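Local coordinates for uncharacterized protein (Magnetospirillum magneticum AMB-1, PDB 5MU5) that is a Maf glycosyltransferase involved in bacterial flagella formation, where it probably attaches sugars to flagellin, at residues D244-T249 with L638-Y643; S252-R257 with N646-E651. One frame throughout, in Å; residues are numbered along the deposited sequence.

Contact 1: D244-T249 with L638-Y643; sequences DEMEMT and LQVEWY
The hydroxyl of Tyr643 reaches across to the main chain of helix 242-257, where its OH lies 2.6 Å from the carbonyl O of Met246 and donates to it a hydrogen bond that is short but weak in its geometry. Tyr643 CG stands anti to the backbone N (chi1 162°), directing the ring's root toward helix 242-257. Met246 then runs back over the same ring, so that the two side chains slide past one another in opposite directions. Its CB is 3.5 Å from CE1 of Tyr643, and its CG sits over the middle of the face, 3.8 Å from the ring centroid and only 9° off the normal, a CH-pi contact. The sulfur has already moved off the centre: SD is 4.5 Å from the centroid of the Tyr643 ring, an oblique Met-aromatic contact. Beyond it the extended chain carries the terminal methyl to the backbone of the other helix, with Met246 CE 3.6 Å from Gln639 O, and also to the Val640 side chain. This is nearly parallel helix packing, with segment axes 14° apart in direction and 11.8 Å apart at closest approach, a spacing bridged mainly by the Met246 side chain and the Tyr643 ring. It joins helix 618-646 of the Maf helical bundle to helix 242-257, most of which falls in the MptE-like family region. A phenylalanine in place of Tyr643 would probably leave Met246 O without its phenolic donor and Thr249 CB without the oxygen it rests on. Thr249 meets the hydroxyl at an oblique angle, its CB 3.4 Å from Tyr643 OH, while its own OG1 is hydrogen-bonded to Ser373. Phe593 of helix 589-609 packs against Met246, Thr249 and Tyr643 together, and Gln639 OE1 pairs with His243.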
ATOM      1  N   ASP A 244      16.178  -0.704   3.818  1.00 43.38           N
ATOM      2  CA  ASP A 244      15.776  -0.295   2.469  1.00 43.21           C
ATOM      3  C   ASP A 244      15.620   1.225   2.407  1.00 41.55           C
ATOM      4  O   ASP A 244      15.946   1.832   1.414  1.00 40.31           O
ATOM      5  CB  ASP A 244      14.473  -0.988   2.037  1.00 46.13           C
ATOM      6  CG  ASP A 244      14.609  -2.505   2.004  1.00 52.12           C
ATOM      7  OD1 ASP A 244      15.639  -2.996   1.478  1.00 53.10           O
ATOM      8  OD2 ASP A 244      13.695  -3.211   2.525  1.00 63.59           O
ATOM      9  N   GLU A 245      15.124   1.844   3.470  1.00 41.66           N
ATOM     10  CA  GLU A 245      14.987   3.288   3.472  1.00 44.01           C
ATOM     11  C   GLU A 245      16.359   3.926   3.483  1.00 42.43           C
ATOM     12  O   GLU A 245      16.539   4.972   2.893  1.00 41.25           O
ATOM     13  CB  GLU A 245      14.149   3.780   4.644  1.00 45.85           C
ATOM     14  CG  GLU A 245      12.697   3.306   4.589  1.00 51.26           C
ATOM     15  CD  GLU A 245      11.889   3.895   3.436  1.00 53.95           C
ATOM     16  OE1 GLU A 245      12.071   5.089   3.114  1.00 57.66           O
ATOM     17  OE2 GLU A 245      11.038   3.163   2.870  1.00 60.96           O
ATOM     18  N   MET A 246      17.324   3.302   4.155  1.00 42.86           N
ATOM     19  CA  MET A 246      18.697   3.786   4.120  1.00 43.34           C
ATOM     20  C   MET A 246      19.209   3.767   2.688  1.00 44.49           C
ATOM     21  O   MET A 246      19.781   4.753   2.219  1.00 45.46           O
ATOM     22  CB  MET A 246      19.624   2.956   5.002  1.00 45.03           C
ATOM     23  CG  MET A 246      19.447   3.184   6.488  1.00 46.93           C
ATOM     24  SD  MET A 246      20.532   2.098   7.425  1.00 47.93           S
ATOM     25  CE  MET A 246      20.409   2.872   9.026  1.00 49.09           C
ATOM     26  N   GLU A 247      18.989   2.665   1.982  1.00 43.08           N
ATOM     27  CA  GLU A 247      19.442   2.585   0.599  1.00 44.63           C
ATOM     28  C   GLU A 247      18.777   3.597  -0.339  1.00 43.13           C
ATOM     29  O   GLU A 247      19.431   4.120  -1.223  1.00 40.25           O
ATOM     30  CB  GLU A 247      19.234   1.187   0.037  1.00 45.08           C
ATOM     31  CG  GLU A 247      19.586   1.031  -1.445  1.00 47.44           C
ATOM     32  CD  GLU A 247      20.929   1.644  -1.832  1.00 50.30           C
ATOM     33  OE1 GLU A 247      21.813   1.746  -0.948  1.00 54.28           O
ATOM     34  OE2 GLU A 247      21.109   2.035  -3.018  1.00 48.58           O
ATOM     35  N   MET A 248      17.481   3.842  -0.161  1.00 43.98           N
ATOM     36  CA  MET A 248      16.745   4.745  -1.039  1.00 42.89           C
ATOM     37  C   MET A 248      17.295   6.137  -0.881  1.00 41.75           C
ATOM     38  O   MET A 248      17.524   6.829  -1.863  1.00 43.53           O
ATOM     39  CB  MET A 248      15.262   4.813  -0.676  1.00 43.83           C
ATOM     40  CG  MET A 248      14.435   3.553  -0.850  1.00 46.34           C
ATOM     41  SD  MET A 248      14.418   2.872  -2.505  1.00 48.69           S
ATOM     42  CE  MET A 248      15.762   1.690  -2.448  1.00 48.31           C
ATOM     43  N   THR A 249      17.460   6.536   0.376  1.00 40.14           N
ATOM     44  CA  THR A 249      17.933   7.855   0.726  1.00 41.06           C
ATOM     45  C   THR A 249      19.404   8.017   0.331  1.00 40.74           C
ATOM     46  O   THR A 249      19.794   9.102  -0.098  1.00 41.76           O
ATOM     47  CB  THR A 249      17.691   8.148   2.228  1.00 41.97           C
ATOM     48  OG1 THR A 249      16.290   8.245   2.471  1.00 43.06           O
ATOM     49  CG2 THR A 249      18.318   9.437   2.662  1.00 45.30           C
ATOM     50  N   LEU A 638      21.856   3.417  16.901  1.00 44.68           N
ATOM     51  CA  LEU A 638      23.266   3.404  16.521  1.00 46.89           C
ATOM     52  C   LEU A 638      23.459   3.266  15.032  1.00 44.78           C
ATOM     53  O   LEU A 638      24.385   3.848  14.488  1.00 47.86           O
ATOM     54  CB  LEU A 638      24.007   2.274  17.228  1.00 47.69           C
ATOM     55  CG  LEU A 638      24.135   2.483  18.731  1.00 49.23           C
ATOM     56  CD1 LEU A 638      24.546   1.168  19.371  1.00 50.00           C
ATOM     57  CD2 LEU A 638      25.122   3.602  19.057  1.00 50.35           C
ATOM     58  N   GLN A 639      22.599   2.494  14.376  1.00 43.17           N
ATOM     59  CA  GLN A 639      22.713   2.296  12.919  1.00 42.66           C
ATOM     60  C   GLN A 639      22.424   3.578  12.158  1.00 42.22           C
ATOM     61  O   GLN A 639      23.117   3.927  11.198  1.00 39.14           O
ATOM     62  CB  GLN A 639      21.786   1.178  12.446  1.00 41.67           C
ATOM     63  CG  GLN A 639      22.348  -0.192  12.757  1.00 42.01           C
ATOM     64  CD  GLN A 639      21.603  -1.318  12.082  1.00 41.56           C
ATOM     65  OE1 GLN A 639      20.593  -1.106  11.426  1.00 40.61           O
ATOM     66  NE2 GLN A 639      22.104  -2.541  12.253  1.00 44.04           N
ATOM     67  N   VAL A 640      21.408   4.290  12.628  1.00 43.25           N
ATOM     68  CA  VAL A 640      20.998   5.546  12.027  1.00 44.16           C
ATOM     69  C   VAL A 640      22.118   6.580  12.097  1.00 46.79           C
ATOM     70  O   VAL A 640      22.408   7.242  11.095  1.00 45.67           O
ATOM     71  CB  VAL A 640      19.700   6.066  12.691  1.00 43.08           C
ATOM     72  CG1 VAL A 640      19.471   7.549  12.432  1.00 42.14           C
ATOM     73  CG2 VAL A 640      18.509   5.249  12.206  1.00 41.40           C
ATOM     74  N   GLU A 641      22.740   6.702  13.273  1.00 46.83           N
ATOM     75  CA  GLU A 641      23.799   7.683  13.498  1.00 49.96           C
ATOM     76  C   GLU A 641      25.040   7.354  12.686  1.00 49.79           C
ATOM     77  O   GLU A 641      25.659   8.235  12.099  1.00 49.81           O
ATOM     78  CB  GLU A 641      24.146   7.779  14.987  1.00 52.91           C
ATOM     79  CG  GLU A 641      23.053   8.458  15.806  1.00 55.16           C
ATOM     80  CD  GLU A 641      23.284   8.384  17.313  1.00 61.14           C
ATOM     81  OE1 GLU A 641      24.245   7.716  17.765  1.00 64.16           O
ATOM     82  OE2 GLU A 641      22.474   8.984  18.060  1.00 66.00           O
ATOM     83  N   TRP A 642      25.401   6.081  12.673  1.00 49.18           N
ATOM     84  CA  TRP A 642      26.485   5.601  11.826  1.00 49.08           C
ATOM     85  C   TRP A 642      26.197   5.826  10.330  1.00 48.27           C
ATOM     86  O   TRP A 642      27.087   6.196   9.569  1.00 48.52           O
ATOM     87  CB  TRP A 642      26.691   4.115  12.101  1.00 49.87           C
ATOM     88  CG  TRP A 642      27.558   3.414  11.123  1.00 52.21           C
ATOM     89  CD1 TRP A 642      28.913   3.383  11.118  1.00 53.16           C
ATOM     90  CD2 TRP A 642      27.128   2.604  10.015  1.00 52.42           C
ATOM     91  NE1 TRP A 642      29.362   2.615  10.070  1.00 55.40           N
ATOM     92  CE2 TRP A 642      28.287   2.133   9.373  1.00 53.05           C
ATOM     93  CE3 TRP A 642      25.875   2.243   9.500  1.00 51.60           C
ATOM     94  CZ2 TRP A 642      28.238   1.305   8.245  1.00 51.98           C
ATOM     95  CZ3 TRP A 642      25.827   1.429   8.372  1.00 51.03           C
ATOM     96  CH2 TRP A 642      27.007   0.970   7.760  1.00 52.49           C
ATOM     97  N   TYR A 643      24.952   5.588   9.916  1.00 46.67           N
ATOM     98  CA  TYR A 643      24.565   5.717   8.514  1.00 46.03           C
ATOM     99  C   TYR A 643      24.646   7.144   8.022  1.00 47.49           C
ATOM    100  O   TYR A 643      25.189   7.385   6.950  1.00 48.56           O
ATOM    101  CB  TYR A 643      23.153   5.184   8.292  1.00 45.95           C
ATOM    102  CG  TYR A 643      22.489   5.640   7.026  1.00 42.82           C
ATOM    103  CD1 TYR A 643      22.740   5.012   5.824  1.00 43.59           C
ATOM    104  CD2 TYR A 643      21.587   6.689   7.042  1.00 43.07           C
ATOM    105  CE1 TYR A 643      22.119   5.434   4.656  1.00 44.00           C
ATOM    106  CE2 TYR A 643      20.944   7.102   5.887  1.00 41.88           C
ATOM    107  CZ  TYR A 643      21.217   6.479   4.692  1.00 42.61           C
ATOM    108  OH  TYR A 643      20.581   6.894   3.534  1.00 41.49           O
TER

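Contact 2: S252-R257 with N646-E651; sequences SYKNMR and NIEAFE
Ile647 lies in the loop between helix 618-646 and helix 653-661, and the interhelical turn 646-651 packs here against the last turns of helix 242-257, joining a loop of the Maf helical bundle region to a helix of the MptE-like region. Ile647 CG2 lies over one face of the Tyr253 ring, 4.1 Å from the centroid and offset toward the CE2 side of the rim, a CH-pi contact. The other branch follows the ring back toward its root, with Ile647 CD1 4.0 Å from Tyr253 CD2. Beyond this pair, Tyr253 also meets Trp541 and Phe537 edge to face, so the ring is part of a larger aromatic cluster. Glu648 comes next and supplies the polar half of the contact. Its CG is anti to the backbone N (chi1 -156°), and the extended chain brings a single carboxylate oxygen, OE2, to two donors. Tyr253 OH gives it a 2.7 Å hydrogen bond from above the carboxylate plane, whereas Arg257 NE, 3.1 Å from Glu648 OE2, meets it nearly along the C-O bond in a salt bridge. The oxygen lies close to the plane of the guanidinium, at its edge, and the N-H...O angle of 143° leaves the bond noticeably bent. The nearby guanidinium, with the phenol donating to the same oxygen, would probably favour the ionised carboxylate. Arg257 also rests on Glu534, Phe537 and His538 of helix 534-541. The ammonium of Lys254 is 5.6 Å from Glu648 OE2 at NZ, too far for a direct pair, though its charge may still be felt. It uses the backbone of Glu648 instead: Lys254, bent at chi2 and chi3 and straight at its last torsion, has NZ 2.9 Å from Glu648 O, in the carbonyl plane and on a lone pair, with a C=O...N angle of 134°.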
ATOM      1  N   SER A 252      19.421   8.475  -3.512  1.00 39.47           N
ATOM      2  CA  SER A 252      18.920   9.801  -3.844  1.00 39.87           C
ATOM      3  C   SER A 252      19.927  10.873  -3.466  1.00 40.32           C
ATOM      4  O   SER A 252      20.147  11.804  -4.227  1.00 40.92           O
ATOM      5  CB  SER A 252      17.581  10.054  -3.159  1.00 41.01           C
ATOM      6  OG  SER A 252      17.002  11.260  -3.642  1.00 44.65           O
ATOM      7  N   TYR A 253      20.536  10.721  -2.298  1.00 40.03           N
ATOM      8  CA  TYR A 253      21.552  11.646  -1.827  1.00 42.48           C
ATOM      9  C   TYR A 253      22.660  11.735  -2.874  1.00 43.98           C
ATOM     10  O   TYR A 253      22.997  12.815  -3.321  1.00 42.26           O
ATOM     11  CB  TYR A 253      22.123  11.165  -0.491  1.00 42.60           C
ATOM     12  CG  TYR A 253      23.272  11.977   0.068  1.00 44.37           C
ATOM     13  CD1 TYR A 253      24.547  11.897  -0.491  1.00 44.87           C
ATOM     14  CD2 TYR A 253      23.097  12.790   1.189  1.00 42.82           C
ATOM     15  CE1 TYR A 253      25.595  12.626   0.024  1.00 45.17           C
ATOM     16  CE2 TYR A 253      24.144  13.516   1.707  1.00 44.99           C
ATOM     17  CZ  TYR A 253      25.389  13.426   1.112  1.00 46.14           C
ATOM     18  OH  TYR A 253      26.447  14.127   1.624  1.00 50.87           O
ATOM     19  N   LYS A 254      23.193  10.589  -3.284  1.00 45.32           N
ATOM     20  CA  LYS A 254      24.311  10.564  -4.230  1.00 46.92           C
ATOM     21  C   LYS A 254      23.898  11.040  -5.604  1.00 44.62           C
ATOM     22  O   LYS A 254      24.671  11.663  -6.285  1.00 43.50           O
ATOM     23  CB  LYS A 254      24.883   9.164  -4.364  1.00 48.48           C
ATOM     24  CG  LYS A 254      25.392   8.581  -3.071  1.00 49.79           C
ATOM     25  CD  LYS A 254      26.590   9.310  -2.537  1.00 50.94           C
ATOM     26  CE  LYS A 254      27.800   9.013  -3.390  1.00 53.00           C
ATOM     27  NZ  LYS A 254      28.997   9.647  -2.795  1.00 56.99           N
ATOM     28  N   ASN A 255      22.683  10.720  -6.013  1.00 44.53           N
ATOM     29  CA  ASN A 255      22.195  11.166  -7.300  1.00 44.73           C
ATOM     30  C   ASN A 255      22.079  12.681  -7.408  1.00 46.23           C
ATOM     31  O   ASN A 255      22.240  13.228  -8.483  1.00 47.61           O
ATOM     32  CB  ASN A 255      20.833  10.544  -7.588  1.00 44.89           C
ATOM     33  CG  ASN A 255      20.940   9.124  -8.095  1.00 45.17           C
ATOM     34  OD1 ASN A 255      21.928   8.768  -8.731  1.00 42.45           O
ATOM     35  ND2 ASN A 255      19.911   8.309  -7.838  1.00 42.58           N
ATOM     36  N   MET A 256      21.794  13.353  -6.304  1.00 47.44           N
ATOM     37  CA  MET A 256      21.526  14.782  -6.347  1.00 49.11           C
ATOM     38  C   MET A 256      22.620  15.681  -5.832  1.00 48.00           C
ATOM     39  O   MET A 256      22.559  16.877  -6.060  1.00 49.44           O
ATOM     40  CB  MET A 256      20.268  15.057  -5.555  1.00 49.66           C
ATOM     41  CG  MET A 256      19.031  14.542  -6.251  1.00 52.05           C
ATOM     42  SD  MET A 256      17.667  14.699  -5.126  1.00 57.99           S
ATOM     43  CE  MET A 256      17.524  16.495  -5.017  1.00 56.37           C
ATOM     44  N   ARG A 257      23.583  15.100  -5.127  1.00 51.36           N
ATOM     45  CA  ARG A 257      24.683  15.812  -4.505  1.00 55.05           C
ATOM     46  C   ARG A 257      25.458  16.673  -5.499  1.00 59.63           C
ATOM     47  O   ARG A 257      25.574  17.875  -5.307  1.00 58.85           O
ATOM     48  CB  ARG A 257      25.653  14.796  -3.877  1.00 54.28           C
ATOM     49  CG  ARG A 257      26.829  15.397  -3.118  1.00 56.06           C
ATOM     50  CD  ARG A 257      26.343  16.028  -1.828  1.00 57.38           C
ATOM     51  NE  ARG A 257      27.375  16.800  -1.166  1.00 62.59           N
ATOM     52  CZ  ARG A 257      27.684  18.061  -1.459  1.00 66.62           C
ATOM     53  NH1 ARG A 257      27.054  18.719  -2.428  1.00 66.79           N
ATOM     54  NH2 ARG A 257      28.645  18.666  -0.775  1.00 72.25           N
ATOM     55  N   ASN A 646      28.160   8.376   7.477  1.00 58.00           N
ATOM     56  CA  ASN A 646      28.882   7.793   6.348  1.00 57.40           C
ATOM     57  C   ASN A 646      28.119   7.712   5.037  1.00 55.29           C
ATOM     58  O   ASN A 646      28.553   7.011   4.109  1.00 48.64           O
ATOM     59  CB  ASN A 646      29.283   6.366   6.721  1.00 60.21           C
ATOM     60  CG  ASN A 646      30.207   6.321   7.900  1.00 61.19           C
ATOM     61  OD1 ASN A 646      29.971   5.589   8.854  1.00 65.15           O
ATOM     62  ND2 ASN A 646      31.249   7.125   7.858  1.00 65.62           N
ATOM     63  N   ILE A 647      26.992   8.418   4.959  1.00 54.07           N
ATOM     64  CA  ILE A 647      26.102   8.321   3.800  1.00 53.08           C
ATOM     65  C   ILE A 647      26.835   8.568   2.463  1.00 55.48           C
ATOM     66  O   ILE A 647      26.581   7.876   1.468  1.00 55.79           O
ATOM     67  CB  ILE A 647      24.843   9.212   3.983  1.00 50.34           C
ATOM     68  CG1 ILE A 647      23.825   8.917   2.883  1.00 49.57           C
ATOM     69  CG2 ILE A 647      25.197  10.692   4.018  1.00 52.32           C
ATOM     70  CD1 ILE A 647      22.434   9.438   3.182  1.00 48.61           C
ATOM     71  N   GLU A 648      27.782   9.503   2.472  1.00 55.86           N
ATOM     72  CA  GLU A 648      28.530   9.888   1.276  1.00 60.31           C
ATOM     73  C   GLU A 648      29.625   8.870   0.930  1.00 59.31           C
ATOM     74  O   GLU A 648      29.931   8.634  -0.246  1.00 57.51           O
ATOM     75  CB  GLU A 648      29.159  11.276   1.507  1.00 65.08           C
ATOM     76  CG  GLU A 648      29.462  12.074   0.246  1.00 71.24           C
ATOM     77  CD  GLU A 648      29.646  13.560   0.538  1.00 75.99           C
ATOM     78  OE1 GLU A 648      30.689  13.939   1.104  1.00 85.95           O
ATOM     79  OE2 GLU A 648      28.744  14.358   0.207  1.00 77.16           O
ATOM     80  N   ALA A 649      30.198   8.253   1.956  1.00 58.01           N
ATOM     81  CA  ALA A 649      31.363   7.388   1.780  1.00 58.93           C
ATOM     82  C   ALA A 649      31.055   5.973   1.289  1.00 58.99           C
ATOM     83  O   ALA A 649      31.936   5.312   0.753  1.00 57.61           O
ATOM     84  CB  ALA A 649      32.168   7.333   3.068  1.00 59.44           C
ATOM     85  N   PHE A 650      29.830   5.488   1.463  1.00 59.60           N
ATOM     86  CA  PHE A 650      29.504   4.143   0.957  1.00 61.36           C
ATOM     87  C   PHE A 650      29.758   4.103  -0.545  1.00 64.14           C
ATOM     88  O   PHE A 650      29.244   4.939  -1.270  1.00 66.36           O
ATOM     89  CB  PHE A 650      28.045   3.755   1.228  1.00 59.50           C
ATOM     90  CG  PHE A 650      27.691   3.686   2.684  1.00 56.09           C
ATOM     91  CD1 PHE A 650      28.244   2.700   3.499  1.00 57.51           C
ATOM     92  CD2 PHE A 650      26.788   4.591   3.239  1.00 54.56           C
ATOM     93  CE1 PHE A 650      27.915   2.629   4.847  1.00 56.53           C
ATOM     94  CE2 PHE A 650      26.451   4.522   4.585  1.00 54.38           C
ATOM     95  CZ  PHE A 650      27.019   3.544   5.388  1.00 55.31           C
ATOM     96  N   GLU A 651      30.565   3.152  -1.004  1.00 69.85           N
ATOM     97  CA  GLU A 651      30.877   3.023  -2.433  1.00 73.68           C
ATOM     98  C   GLU A 651      29.701   2.509  -3.264  1.00 71.15           C
ATOM     99  O   GLU A 651      29.624   2.792  -4.456  1.00 73.31           O
ATOM    100  CB  GLU A 651      32.083   2.109  -2.626  1.00 80.16           C
ATOM    101  CG  GLU A 651      33.377   2.704  -2.090  1.00 87.03           C
ATOM    102  CD  GLU A 651      34.500   1.685  -1.928  1.00 93.26           C
ATOM    103  OE1 GLU A 651      34.235   0.463  -1.980  1.00 96.87           O
ATOM    104  OE2 GLU A 651      35.660   2.110  -1.727  1.00 93.79           O
TER

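Contacts 1 and 2 follow one another along helix 242-257, their centres 11 Å apart, and illustrate how a single helix can be held by two chemistries. In contact 1 a helix lies beside it and every touching residue is buried; sulfur and carbon on an aromatic face do most of the work, with one weak hydroxyl bond. In contact 2 the partner has become a loop, burial is partial, and charged groups of Lys254, Arg257 and Glu648 join the apolar packing. The two touch directly: Thr249 CG2 is 4.1 Å from Ile647 CD1, and the Trp642 and Phe650 rings meet edge to face.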